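Local coordinates for protein colicin B (Escherichia coli, PDB 1RH1) that kills Escherichia coli and closely related bacteria by forming channels that depolarise the cytoplasmic membrane and dissipate cellular energy, at residues G258-S263 with E299-A304. Residues are numbered along the deposited sequence; the frame is centred on the assembly and turned at random.
Sequences GYTMSS and EAENNA
The CA atoms of Tyr259 and Glu301 are the nearest pair, 5.8 Å apart, where the chain entering strand 260-262 passes beside one turn of helix 291-340. Glu301 accepts all the hydrogen bonds between the two segments. Its CG stands beside its own backbone N, and a bend at chi2 turns CD toward the strand. The carboxylate there meets two consecutive backbone amides. OE2 accepts from Tyr259 N at 2.9 Å through its syn lone pair, with an N-H...O angle of 154°. OE1 is held more loosely, by weak hydrogen bonds from three donors: Tyr259 N, Thr260 N at 3.5 Å, and Thr260 OG1 at 3.1 Å. Thr260 OG1 sits between its backbone N and carbonyl carbon (chi1 51°), on the Glu301 side, while the methyl CG2 reaches across to Ala300, 4.0 Å from Ala300 CB.

Strand 260-262 pairs in parallel with strand 20-22, which belongs to the TonB box, the motif for engaging TonB during import. Tyr259 and Met261 hydrogen-bond to Val20 through their backbones, and Ala300 and Thr260 both touch Trp22, placing the TonB-box strand against the same helix. That helix, some fifty residues long, runs on from the N-terminal part of the protein toward the pore-forming domain.

At the other end of the contact, Tyr259 CB lies 3.6 Å from Ala304 CB, one helical turn beyond Ala300. The phenol ring stands nearly perpendicular to the carboxylate of Glu301, their planes 84° apart, with OE2 at the ring's edge. Arg119 makes a cation-pi contact with this ring and also hydrogen-bonds Gly258 O.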
# COMPACT_ATOMS: atom_id res chain seq x y z
N GLY A 258 8.20 8.18 -2.01
CA GLY A 258 7.11 9.01 -1.56
C GLY A 258 5.79 8.29 -1.43
O GLY A 258 5.57 7.20 -1.94
N TYR A 259 4.87 8.93 -0.72
CA TYR A 259 3.52 8.43 -0.53
C TYR A 259 2.46 9.18 -1.34
O TYR A 259 1.34 8.66 -1.46
CB TYR A 259 3.17 8.50 0.93
CG TYR A 259 3.90 7.49 1.77
CD1 TYR A 259 3.20 6.36 2.21
CD2 TYR A 259 5.22 7.71 2.16
CE1 TYR A 259 3.82 5.45 3.06
CE2 TYR A 259 5.86 6.80 3.01
CZ TYR A 259 5.14 5.68 3.46
OH TYR A 259 5.71 4.83 4.37
N THR A 260 2.72 10.37 -1.89
CA THR A 260 1.74 11.08 -2.71
C THR A 260 2.17 11.37 -4.14
O THR A 260 3.30 11.81 -4.35
CB THR A 260 1.31 12.45 -2.09
OG1 THR A 260 2.54 13.10 -1.81
CG2 THR A 260 0.50 12.40 -0.83
N MET A 261 1.34 11.13 -5.16
CA MET A 261 1.67 11.56 -6.51
C MET A 261 0.89 12.81 -6.83
O MET A 261 -0.33 12.82 -6.70
CB MET A 261 1.34 10.49 -7.58
CG MET A 261 0.29 9.40 -7.29
SD MET A 261 0.26 8.04 -8.50
CE MET A 261 1.88 7.34 -8.23
N SER A 262 1.62 13.88 -7.21
CA SER A 262 1.07 15.18 -7.62
C SER A 262 0.13 14.96 -8.81
O SER A 262 0.47 14.16 -9.69
CB SER A 262 2.24 16.10 -8.02
OG SER A 262 1.89 17.33 -8.65
N SER A 263 -1.06 15.59 -8.88
CA SER A 263 -1.99 15.24 -9.94
C SER A 263 -1.53 15.57 -11.36
O SER A 263 -2.00 14.97 -12.32
CB SER A 263 -3.34 15.92 -9.71
OG SER A 263 -3.32 17.28 -10.14
N GLU A 299 3.01 17.86 4.30
CA GLU A 299 2.10 17.39 5.33
C GLU A 299 1.23 16.29 4.77
O GLU A 299 0.90 15.35 5.49
CB GLU A 299 1.23 18.52 5.86
CG GLU A 299 2.06 19.66 6.49
CD GLU A 299 3.29 19.29 7.35
OE1 GLU A 299 3.17 18.46 8.28
OE2 GLU A 299 4.37 19.84 7.08
N ALA A 300 0.92 16.38 3.47
CA ALA A 300 0.18 15.33 2.77
C ALA A 300 0.96 14.02 2.83
O ALA A 300 0.40 12.93 3.00
CB ALA A 300 -0.03 15.74 1.32
N GLU A 301 2.29 14.20 2.73
CA GLU A 301 3.27 13.14 2.83
C GLU A 301 3.35 12.53 4.20
O GLU A 301 3.15 11.32 4.37
CB GLU A 301 4.64 13.63 2.50
CG GLU A 301 4.93 13.66 1.03
CD GLU A 301 5.08 12.30 0.36
OE1 GLU A 301 5.42 12.30 -0.82
OE2 GLU A 301 4.89 11.27 1.00
N ASN A 302 3.64 13.43 5.16
CA ASN A 302 3.76 13.11 6.57
C ASN A 302 2.51 12.43 7.04
O ASN A 302 2.61 11.42 7.73
CB ASN A 302 3.95 14.35 7.37
CG ASN A 302 5.35 14.96 7.28
OD1 ASN A 302 6.24 14.46 6.58
ND2 ASN A 302 5.57 16.08 7.98
N ASN A 303 1.34 12.89 6.62
CA ASN A 303 0.10 12.24 7.00
C ASN A 303 -0.12 10.90 6.33
O ASN A 303 -0.57 9.99 7.03
CB ASN A 303 -1.09 13.10 6.67
CG ASN A 303 -1.32 14.29 7.60
OD1 ASN A 303 -2.24 15.04 7.32
ND2 ASN A 303 -0.57 14.52 8.69
N ALA A 304 0.17 10.72 5.03
CA ALA A 304 0.02 9.44 4.33
C ALA A 304 0.96 8.36 4.87
O ALA A 304 0.61 7.18 4.89
CB ALA A 304 0.34 9.62 2.88